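Local coordinates for protein Blo t 1 allergen (Blomia tropicalis, PDB 5JT8) that is a mite allergen of the papain-like cysteine protease family, and probably cleaves proteins once its inhibitory propeptide is removed, at residues L165-Y170 with R203-N208; P175-N180 with F191-R196; S148-S151 with Q155-I158; F117-K122 with H247-I252. All blocks are in the same frame, centred on the assembly; numbering follows the deposited sequence.

Contact 1: L165-Y170 with R203-N208. Unlike the reference sequence in segment 203-208: Arg-203 (reference Glu).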
# COMPACT_ATOMS: atom_id res chain seq x y z
N LEU A 165 12.93 -5.64 -5.99
CA LEU A 165 11.89 -6.57 -5.56
C LEU A 165 11.05 -7.01 -6.76
O LEU A 165 10.77 -8.20 -6.95
CB LEU A 165 10.99 -5.93 -4.50
CG LEU A 165 11.56 -5.84 -3.08
CD1 LEU A 165 10.63 -5.07 -2.17
CD2 LEU A 165 11.88 -7.25 -2.51
N VAL A 166 10.66 -6.04 -7.58
CA VAL A 166 9.80 -6.29 -8.73
C VAL A 166 10.43 -7.31 -9.67
O VAL A 166 9.75 -8.22 -10.17
CB VAL A 166 9.50 -4.99 -9.48
CG1 VAL A 166 8.92 -5.26 -10.86
CG2 VAL A 166 8.57 -4.11 -8.64
N ASP A 167 11.74 -7.20 -9.87
CA ASP A 167 12.40 -8.04 -10.85
C ASP A 167 12.92 -9.35 -10.30
O ASP A 167 12.92 -10.36 -10.99
CB ASP A 167 13.54 -7.27 -11.48
CG ASP A 167 13.06 -6.05 -12.20
OD1 ASP A 167 11.86 -5.99 -12.53
OD2 ASP A 167 13.88 -5.14 -12.42
N CYS A 168 13.37 -9.34 -9.06
CA CYS A 168 14.15 -10.46 -8.58
C CYS A 168 13.33 -11.41 -7.73
O CYS A 168 13.82 -12.47 -7.35
CB CYS A 168 15.37 -9.95 -7.84
SG CYS A 168 16.41 -8.88 -8.88
N THR A 169 12.08 -11.04 -7.44
CA THR A 169 11.12 -11.98 -6.85
C THR A 169 10.14 -12.43 -7.91
O THR A 169 9.19 -13.16 -7.63
CB THR A 169 10.32 -11.37 -5.64
OG1 THR A 169 9.45 -10.34 -6.11
CG2 THR A 169 11.25 -10.81 -4.61
N TYR A 170 10.39 -11.99 -9.15
CA TYR A 170 9.58 -12.38 -10.30
C TYR A 170 9.63 -13.89 -10.53
O TYR A 170 10.70 -14.45 -10.79
CB TYR A 170 10.07 -11.64 -11.55
CG TYR A 170 9.12 -11.72 -12.73
CD1 TYR A 170 7.75 -11.57 -12.56
CD2 TYR A 170 9.59 -11.93 -14.01
CE1 TYR A 170 6.88 -11.64 -13.63
CE2 TYR A 170 8.74 -11.99 -15.09
CZ TYR A 170 7.38 -11.84 -14.89
OH TYR A 170 6.53 -11.91 -15.98
N ARG A 203 19.38 4.22 -5.35
CA ARG A 203 20.45 4.74 -6.21
C ARG A 203 21.04 3.68 -7.13
O ARG A 203 21.43 3.97 -8.26
CB ARG A 203 21.61 5.30 -5.39
CG ARG A 203 21.35 6.53 -4.54
CD ARG A 203 22.42 6.59 -3.44
NE ARG A 203 23.74 6.21 -3.98
CZ ARG A 203 24.63 5.44 -3.37
NH1 ARG A 203 24.37 4.93 -2.17
NH2 ARG A 203 25.78 5.17 -3.97
N ASN A 204 21.15 2.47 -6.62
CA ASN A 204 21.88 1.42 -7.31
C ASN A 204 20.98 0.55 -8.18
O ASN A 204 21.46 -0.18 -9.04
CB ASN A 204 22.64 0.58 -6.29
CG ASN A 204 23.82 1.31 -5.69
OD1 ASN A 204 23.90 1.50 -4.48
ND2 ASN A 204 24.74 1.74 -6.54
N TYR A 205 19.67 0.61 -7.95
CA TYR A 205 18.74 -0.17 -8.75
C TYR A 205 17.46 0.67 -8.82
O TYR A 205 16.51 0.42 -8.07
CB TYR A 205 18.47 -1.55 -8.12
CG TYR A 205 17.85 -2.62 -9.02
CD1 TYR A 205 16.96 -2.26 -10.03
CD2 TYR A 205 18.28 -3.95 -8.98
CE1 TYR A 205 16.42 -3.20 -10.89
CE2 TYR A 205 17.73 -4.92 -9.84
CZ TYR A 205 16.81 -4.54 -10.80
OH TYR A 205 16.27 -5.47 -11.67
N PRO A 206 17.43 1.68 -9.70
CA PRO A 206 16.35 2.69 -9.72
C PRO A 206 14.99 2.18 -10.24
O PRO A 206 14.92 1.24 -11.03
CB PRO A 206 16.89 3.77 -10.67
CG PRO A 206 18.35 3.45 -10.87
CD PRO A 206 18.49 1.98 -10.68
N TYR A 207 13.92 2.85 -9.82
CA TYR A 207 12.56 2.44 -10.14
C TYR A 207 12.11 2.90 -11.53
O TYR A 207 12.23 4.08 -11.88
CB TYR A 207 11.59 2.96 -9.07
CG TYR A 207 10.18 2.45 -9.20
CD1 TYR A 207 9.89 1.08 -9.14
CD2 TYR A 207 9.11 3.32 -9.38
CE1 TYR A 207 8.60 0.60 -9.26
CE2 TYR A 207 7.81 2.85 -9.51
CZ TYR A 207 7.56 1.50 -9.45
OH TYR A 207 6.27 1.04 -9.58
N ASN A 208 11.57 1.97 -12.33
CA ASN A 208 11.11 2.31 -13.69
C ASN A 208 9.64 1.96 -13.92
O ASN A 208 9.16 2.02 -15.05
CB ASN A 208 11.98 1.61 -14.74
CG ASN A 208 13.37 2.19 -14.83
OD1 ASN A 208 13.54 3.38 -15.07
ND2 ASN A 208 14.38 1.35 -14.63
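The ring of Tyr-205 takes Asp-167 at its edge, OD2 lying near the ring plane beside the phenol, while Cys-168 SG sits obliquely to one side. Tyr-205 OH donates to Asp-167 OD2 over 2.5 Å and meets the anti lone pair, the one turned away from OD1. Carboxylate and ring are not coplanar: their planes stand 49° apart, and OD2 is also 3.5 Å from Tyr-205 CE1. Asp-167 CB packs beside the hydroxyl oxygen. A chi1 of -163°, which puts CG opposite the main-chain nitrogen, carries the tyrosine ring from its loop to the last turn of helix 162-168. Next along that helix, Cys-168 SG is 4.3 Å from Tyr-205 CE2, a sulfur-aromatic contact at an oblique angle. The same sulfur is bonded to Cys-214 SG, so a disulfide runs beside the ring. The other carboxylate oxygen, Asp-167 OD1, accepts from Gln-212 N, and Tyr-205 O bonds to Ser-161 OG. All three touching residues are buried within the papain-like domain. Because phenol and backbone N-H share the carboxylate's two oxygens, a buried acidic group is held by neutral donors. This probably spreads its negative charge and fixes its rotation, while a weak bond between Tyr-205 OH and Asp-215 N may further polarise the phenol.

Contact 2: P175-N180 with F191-R196. Unlike the reference sequence in segment 175-180: Pro-175 (reference Ser).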
# COMPACT_ATOMS: atom_id res chain seq x y z
N PRO A 175 11.80 -19.17 -9.56
CA PRO A 175 10.61 -19.94 -9.16
C PRO A 175 10.50 -20.19 -7.65
O PRO A 175 9.44 -20.62 -7.19
CB PRO A 175 10.78 -21.27 -9.92
CG PRO A 175 12.19 -21.29 -10.43
CD PRO A 175 12.57 -19.85 -10.62
N SER A 176 11.54 -19.90 -6.88
CA SER A 176 11.46 -20.02 -5.44
C SER A 176 10.67 -18.85 -4.83
O SER A 176 10.41 -18.83 -3.63
CB SER A 176 12.85 -20.09 -4.81
OG SER A 176 13.48 -18.83 -4.80
N TYR A 177 10.30 -17.87 -5.67
CA TYR A 177 9.43 -16.77 -5.25
C TYR A 177 8.12 -16.80 -6.03
O TYR A 177 8.08 -17.30 -7.15
CB TYR A 177 10.10 -15.40 -5.44
CG TYR A 177 11.28 -15.18 -4.52
CD1 TYR A 177 11.10 -14.61 -3.27
CD2 TYR A 177 12.56 -15.54 -4.91
CE1 TYR A 177 12.19 -14.41 -2.41
CE2 TYR A 177 13.65 -15.35 -4.08
CZ TYR A 177 13.46 -14.78 -2.83
OH TYR A 177 14.55 -14.58 -2.01
N GLN A 178 7.06 -16.24 -5.44
CA GLN A 178 5.73 -16.33 -6.04
C GLN A 178 5.19 -15.02 -6.62
O GLN A 178 4.05 -14.98 -7.07
CB GLN A 178 4.73 -16.85 -4.99
CG GLN A 178 4.97 -18.29 -4.59
CD GLN A 178 4.89 -19.23 -5.78
OE1 GLN A 178 5.78 -20.06 -6.01
NE2 GLN A 178 3.82 -19.08 -6.56
N CYS A 179 6.00 -13.96 -6.63
CA CYS A 179 5.52 -12.67 -7.15
C CYS A 179 5.43 -12.55 -8.66
O CYS A 179 6.03 -13.34 -9.41
CB CYS A 179 6.39 -11.54 -6.61
SG CYS A 179 6.45 -11.56 -4.83
N ASN A 180 4.67 -11.56 -9.12
CA ASN A 180 4.45 -11.37 -10.55
C ASN A 180 4.80 -9.95 -11.04
O ASN A 180 4.18 -9.43 -11.98
CB ASN A 180 3.00 -11.74 -10.89
CG ASN A 180 2.64 -13.13 -10.38
OD1 ASN A 180 2.97 -14.13 -11.02
ND2 ASN A 180 2.00 -13.20 -9.21
N PHE A 191 9.60 -9.62 1.87
CA PHE A 191 10.39 -9.74 3.09
C PHE A 191 11.30 -10.95 3.03
O PHE A 191 12.43 -10.89 3.48
CB PHE A 191 9.48 -9.84 4.32
CG PHE A 191 8.82 -8.56 4.69
CD1 PHE A 191 9.57 -7.39 4.80
CD2 PHE A 191 7.45 -8.52 4.89
CE1 PHE A 191 8.95 -6.20 5.13
CE2 PHE A 191 6.83 -7.33 5.22
CZ PHE A 191 7.57 -6.17 5.35
N LYS A 192 10.78 -12.05 2.49
CA LYS A 192 11.57 -13.27 2.29
C LYS A 192 12.86 -12.93 1.51
O LYS A 192 13.95 -13.40 1.84
CB LYS A 192 10.75 -14.32 1.54
CG LYS A 192 11.50 -15.59 1.18
CD LYS A 192 10.61 -16.58 0.40
CE LYS A 192 9.45 -17.06 1.26
NZ LYS A 192 8.50 -17.90 0.46
N TYR A 193 12.70 -12.13 0.47
CA TYR A 193 13.83 -11.72 -0.35
C TYR A 193 14.77 -10.83 0.47
O TYR A 193 15.99 -10.90 0.34
CB TYR A 193 13.33 -10.99 -1.59
CG TYR A 193 14.42 -10.61 -2.54
CD1 TYR A 193 15.09 -9.39 -2.39
CD2 TYR A 193 14.80 -11.45 -3.58
CE1 TYR A 193 16.11 -9.03 -3.24
CE2 TYR A 193 15.81 -11.10 -4.45
CZ TYR A 193 16.46 -9.88 -4.28
OH TYR A 193 17.46 -9.51 -5.13
N MET A 194 14.20 -10.02 1.34
CA MET A 194 14.99 -9.14 2.18
C MET A 194 15.81 -9.93 3.20
O MET A 194 16.88 -9.50 3.61
CB MET A 194 14.07 -8.14 2.88
CG MET A 194 13.61 -7.03 1.96
SD MET A 194 12.89 -5.72 2.94
CE MET A 194 11.42 -5.37 1.98
N ILE A 195 15.32 -11.10 3.58
CA ILE A 195 16.08 -11.98 4.47
C ILE A 195 17.20 -12.68 3.73
O ILE A 195 18.37 -12.62 4.13
CB ILE A 195 15.17 -13.05 5.11
CG1 ILE A 195 14.21 -12.40 6.12
CG2 ILE A 195 15.99 -14.14 5.80
CD1 ILE A 195 13.03 -13.29 6.45
N ARG A 196 16.86 -13.36 2.64
CA ARG A 196 17.81 -14.26 2.02
C ARG A 196 18.86 -13.52 1.20
O ARG A 196 20.00 -13.99 1.06
CB ARG A 196 17.07 -15.27 1.15
CG ARG A 196 16.11 -16.15 1.94
CD ARG A 196 15.30 -17.06 1.03
NE ARG A 196 14.29 -17.80 1.78
CZ ARG A 196 13.32 -18.52 1.23
NH1 ARG A 196 13.22 -18.61 -0.09
NH2 ARG A 196 12.44 -19.15 2.00
O HOH W 1 8.19 -18.84 -2.18
O HOH W 2 15.12 -17.87 -2.72
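Tyr-177 overlaps Lys-192 and Tyr-193 of helix 187-196, its ring meeting both obliquely. The two tyrosine side chains cross at about a right angle; their ring planes are 57° apart and their centroids 5.7 Å, a tilted pair that is neither stack nor T. The tip of Tyr-177 does the reaching: OH lies 3.4 Å from Tyr-193 CA and CZ 3.7 Å from Tyr-193 CD2. Lys-192 contributes its methylenes: CG is 3.8 Å from Tyr-177 CE1 as the two chains run past each other in opposite directions. Lys-192 starts with CG anti to the backbone N (chi1 176°) and bends at chi3. Its NZ forms a salt bridge with Glu-189 and also donates a hydrogen bond to a water, 2.8 Å away, that in turn donates to Ser-176 O. A second water donates to Ser-176 OG but is held only weakly by Arg-196 NH1. Arg-196, itself exposed, brings CD against the phenol oxygen of Tyr-177. Tyr-193 OH turns elsewhere, to Glu-164 of helix 162-168, and Glu-189 OE2 accepts from Gln-178 N. The contact thus has an aromatic, apolar floor and a wet, charged margin. It joins the loop after helix 162-168 to the next helix, 187-196, within the predominantly helical L domain of the papain fold.

Contact 3: S148-S151 with Q155-I158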
# COMPACT_ATOMS: atom_id res chain seq x y z
N SER A 148 11.13 1.96 7.66
CA SER A 148 10.66 2.42 8.96
C SER A 148 11.46 1.83 10.11
O SER A 148 11.85 2.53 11.05
CB SER A 148 9.18 2.06 9.17
OG SER A 148 8.39 2.72 8.21
N LEU A 149 11.68 0.53 10.04
CA LEU A 149 12.44 -0.16 11.08
C LEU A 149 13.87 0.35 11.18
O LEU A 149 14.39 0.48 12.28
CB LEU A 149 12.42 -1.67 10.84
CG LEU A 149 11.04 -2.30 11.00
CD1 LEU A 149 11.07 -3.83 10.75
CD2 LEU A 149 10.47 -2.00 12.38
N TYR A 150 14.52 0.65 10.04
CA TYR A 150 15.89 1.19 10.10
C TYR A 150 15.89 2.57 10.73
O TYR A 150 16.83 2.94 11.44
CB TYR A 150 16.54 1.24 8.70
CG TYR A 150 17.15 -0.10 8.35
CD1 TYR A 150 18.47 -0.40 8.70
CD2 TYR A 150 16.40 -1.07 7.71
CE1 TYR A 150 19.02 -1.63 8.41
CE2 TYR A 150 16.94 -2.31 7.41
CZ TYR A 150 18.25 -2.59 7.77
OH TYR A 150 18.79 -3.82 7.47
N SER A 151 14.83 3.33 10.51
CA SER A 151 14.74 4.65 11.13
C SER A 151 14.49 4.47 12.63
O SER A 151 15.17 5.05 13.47
CB SER A 151 13.62 5.48 10.49
OG SER A 151 13.62 6.81 11.00
N GLN A 155 18.01 4.84 13.60
CA GLN A 155 18.02 6.26 13.20
C GLN A 155 18.78 6.41 11.90
O GLN A 155 19.59 7.32 11.74
CB GLN A 155 18.63 7.17 14.29
CG GLN A 155 17.95 7.10 15.67
CD GLN A 155 18.22 5.78 16.41
OE1 GLN A 155 19.37 5.37 16.57
NE2 GLN A 155 17.16 5.12 16.86
N GLN A 156 18.56 5.48 10.97
CA GLN A 156 19.13 5.57 9.63
C GLN A 156 18.01 5.76 8.63
O GLN A 156 17.03 5.01 8.64
CB GLN A 156 19.95 4.32 9.26
CG GLN A 156 21.25 4.16 10.03
CD GLN A 156 21.93 2.81 9.77
OE1 GLN A 156 21.44 2.00 8.99
NE2 GLN A 156 23.05 2.57 10.44
N SER A 157 18.15 6.76 7.77
CA SER A 157 17.18 6.98 6.70
C SER A 157 17.73 6.37 5.42
O SER A 157 18.73 6.84 4.89
CB SER A 157 16.90 8.48 6.50
OG SER A 157 16.47 9.06 7.71
N ILE A 158 17.08 5.33 4.94
CA ILE A 158 17.49 4.70 3.69
C ILE A 158 16.31 4.62 2.75
O ILE A 158 15.13 4.58 3.16
CB ILE A 158 18.06 3.30 3.92
CG1 ILE A 158 17.00 2.40 4.56
CG2 ILE A 158 19.31 3.37 4.80
CD1 ILE A 158 17.54 1.09 5.10
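Ile-158 CD1 rests on one face of the Tyr-150 ring, 3.8 Å from its centroid and 27° off the ring normal, a CH-pi contact displaced toward CG, from which it is 3.5 Å. Ile-158 holds CG1 between its backbone N and carbonyl carbon (chi1 61°), a crowded position that sends CD1 out over the ring. Beside it, Gln-156 stretches its chain so that OE1 comes 3.8 Å from Tyr-150 CD1, with amide and ring planes almost parallel. The main chain supplies the polar link. Gln-156 N donates to Tyr-150 O over 3.1 Å in a nearly straight bond, 173° at the hydrogen, though the donor stands above the carbonyl plane. Gln-155 N reaches Ser-151 O at 2.9 Å, but the bond is bent and weak. Gln-156 O also lies 3.4 Å from Ser-151 CA, a CA-H...O contact. What turns the chain back is Gln-155, the first residue past helix 139-154 to leave helical angles, with positive phi, in the left-handed region. In the second shell, Tyr-150 OH is tied to His-224 O and the ring meets Tyr-223 edge-to-face, while Ser-151 OG bonds to Arg-124 O. The phenol is therefore pinned at its far end as well as under the isoleucine. At the close of the long helix of the papain fold, a carbonyl of the last turn, Tyr-150 O, accepts from an amide of the departing chain, and that same outgoing chain supplies the apolar cover over the ring.

Contact 4: F117-K122 with H247-I252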
# COMPACT_ATOMS: atom_id res chain seq x y z
N PHE A 117 -1.48 6.71 18.62
CA PHE A 117 -0.12 6.25 18.38
C PHE A 117 0.18 6.52 16.90
O PHE A 117 -0.59 6.14 16.03
CB PHE A 117 0.02 4.76 18.72
CG PHE A 117 1.44 4.26 18.73
CD1 PHE A 117 2.07 3.90 17.55
CD2 PHE A 117 2.14 4.15 19.93
CE1 PHE A 117 3.39 3.44 17.56
CE2 PHE A 117 3.45 3.69 19.94
CZ PHE A 117 4.07 3.34 18.76
N ASP A 118 1.28 7.21 16.63
CA ASP A 118 1.61 7.62 15.27
C ASP A 118 3.12 7.50 15.07
O ASP A 118 3.87 8.33 15.57
CB ASP A 118 1.12 9.06 15.03
CG ASP A 118 1.18 9.49 13.57
OD1 ASP A 118 1.82 8.79 12.76
OD2 ASP A 118 0.59 10.52 13.23
N TRP A 119 3.58 6.48 14.35
CA TRP A 119 5.01 6.34 14.10
C TRP A 119 5.60 7.57 13.38
O TRP A 119 6.80 7.84 13.52
CB TRP A 119 5.31 5.08 13.30
CG TRP A 119 5.41 3.86 14.14
CD1 TRP A 119 4.57 2.77 14.12
CD2 TRP A 119 6.40 3.59 15.15
NE1 TRP A 119 4.97 1.85 15.05
CE2 TRP A 119 6.09 2.32 15.69
CE3 TRP A 119 7.50 4.30 15.65
CZ2 TRP A 119 6.85 1.73 16.71
CZ3 TRP A 119 8.25 3.72 16.67
CH2 TRP A 119 7.92 2.45 17.19
N ARG A 120 4.78 8.32 12.64
CA ARG A 120 5.27 9.55 12.00
C ARG A 120 5.80 10.57 13.00
O ARG A 120 6.58 11.46 12.65
CB ARG A 120 4.17 10.21 11.17
CG ARG A 120 3.62 9.40 10.01
CD ARG A 120 2.47 10.16 9.34
NE ARG A 120 1.36 10.37 10.27
CZ ARG A 120 0.20 10.94 9.94
NH1 ARG A 120 -0.01 11.35 8.70
NH2 ARG A 120 -0.75 11.08 10.87
N GLN A 121 5.35 10.46 14.25
CA GLN A 121 5.76 11.39 15.29
C GLN A 121 6.82 10.80 16.19
O GLN A 121 7.50 11.53 16.90
CB GLN A 121 4.56 11.85 16.12
CG GLN A 121 3.76 12.96 15.44
CD GLN A 121 2.43 13.22 16.11
OE1 GLN A 121 2.36 13.47 17.31
NE2 GLN A 121 1.36 13.16 15.32
N LYS A 122 6.95 9.48 16.18
CA LYS A 122 7.91 8.81 17.06
C LYS A 122 9.25 8.58 16.35
O LYS A 122 10.26 8.24 16.96
CB LYS A 122 7.35 7.48 17.56
CG LYS A 122 5.90 7.54 18.04
CD LYS A 122 5.62 6.51 19.11
CE LYS A 122 6.25 6.92 20.44
NZ LYS A 122 5.93 5.98 21.55
N HIS A 247 6.12 -3.98 17.12
CA HIS A 247 6.98 -4.39 16.00
C HIS A 247 7.15 -3.34 14.90
O HIS A 247 7.86 -3.58 13.93
CB HIS A 247 6.46 -5.70 15.41
CG HIS A 247 6.39 -6.81 16.41
ND1 HIS A 247 7.51 -7.47 16.86
CD2 HIS A 247 5.34 -7.34 17.09
CE1 HIS A 247 7.15 -8.38 17.75
NE2 HIS A 247 5.84 -8.32 17.91
N GLY A 248 6.53 -2.16 15.07
CA GLY A 248 6.65 -1.12 14.06
C GLY A 248 5.52 -1.12 13.02
O GLY A 248 4.55 -1.87 13.15
N PRO A 249 5.63 -0.24 12.01
CA PRO A 249 4.64 -0.19 10.93
C PRO A 249 4.46 -1.56 10.28
O PRO A 249 5.42 -2.34 10.19
CB PRO A 249 5.24 0.81 9.95
CG PRO A 249 5.98 1.78 10.86
CD PRO A 249 6.58 0.88 11.93
N VAL A 250 3.22 -1.85 9.88
CA VAL A 250 2.88 -3.16 9.34
C VAL A 250 2.29 -3.05 7.93
O VAL A 250 1.66 -2.05 7.60
CB VAL A 250 1.89 -3.90 10.26
CG1 VAL A 250 2.52 -4.10 11.66
CG2 VAL A 250 0.58 -3.13 10.37
N VAL A 251 2.54 -4.07 7.11
CA VAL A 251 1.89 -4.20 5.80
C VAL A 251 0.48 -4.71 6.02
O VAL A 251 0.27 -5.62 6.83
CB VAL A 251 2.63 -5.18 4.86
CG1 VAL A 251 1.87 -5.33 3.54
CG2 VAL A 251 4.04 -4.72 4.62
N ILE A 252 -0.48 -4.12 5.32
CA ILE A 252 -1.82 -4.67 5.23
C ILE A 252 -2.24 -4.79 3.77
O ILE A 252 -1.72 -4.11 2.90
CB ILE A 252 -2.87 -3.80 5.98
CG1 ILE A 252 -2.95 -2.41 5.35
CG2 ILE A 252 -2.54 -3.67 7.46
CD1 ILE A 252 -4.23 -1.65 5.71
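Trp-119 meets Pro-249 and Gly-248 along the pyrrole side of the indole. CB is 4.2 Å from Pro-249 CG, and one bond farther the indole begins to lie under the proline ring, a chi1 of -83° placing CG anti to the carbonyl carbon, beside the backbone N. CD1 comes 3.5 Å from Pro-249 CD, whose position 3.7 Å from the centroid of the five-membered ring and 18° off its normal makes a CH-pi contact over the face. NE1 passes 3.6 Å from Gly-248 CA and gives its hydrogen to Ile-244 O, so the indole nitrogen is satisfied by helix 237-247. Beyond it, CZ2 is 3.9 Å from Gly-248 CA. The opposite face carries Phe-117 CE1, leaving the indole between a phenylalanine edge and a proline. Asp-118, just before Trp-119, is the N-cap of the weakly bonded helix 119-122: OD1 accepts from Arg-120 N, and the carboxylate is gripped side-on by Arg-120 NE and NH2, the latter 2.8 Å from OD2. Gly-248, with positive phi, turns the chain from helix 237-247 toward strand 250-254. Both Trp-119 and Pro-249 also lean on Ile-152 of helix 139-154, and Pro-249 reaches Ile-284. The contact therefore lies where that long helix, helix 237-247 and the strands 117-118, 250-254 and 281-291 converge.

Contacts 1, 3 and 4 are largely buried, whereas contact 2 is half open, with waters and charged side chains along its margin. Contacts 1 and 2 share the helical part of the domain, nested along the chain, and pack directly through Thr-169 and Cys-168 against Tyr-177, Cys-179 and Tyr-193. Contacts 3 and 4 lie on the same side of the centre, about 12 Å apart between centres, and meet where Ser-148 and Leu-149 press on 247-249. Contact 2 touches contact 4 through Phe-191 and Val-251. The chemistry shifts accordingly: a buried phenol-carboxylate bond, then water bridges, a main-chain hydrogen bond at a helix end, and apolar packing with a CH-pi contact.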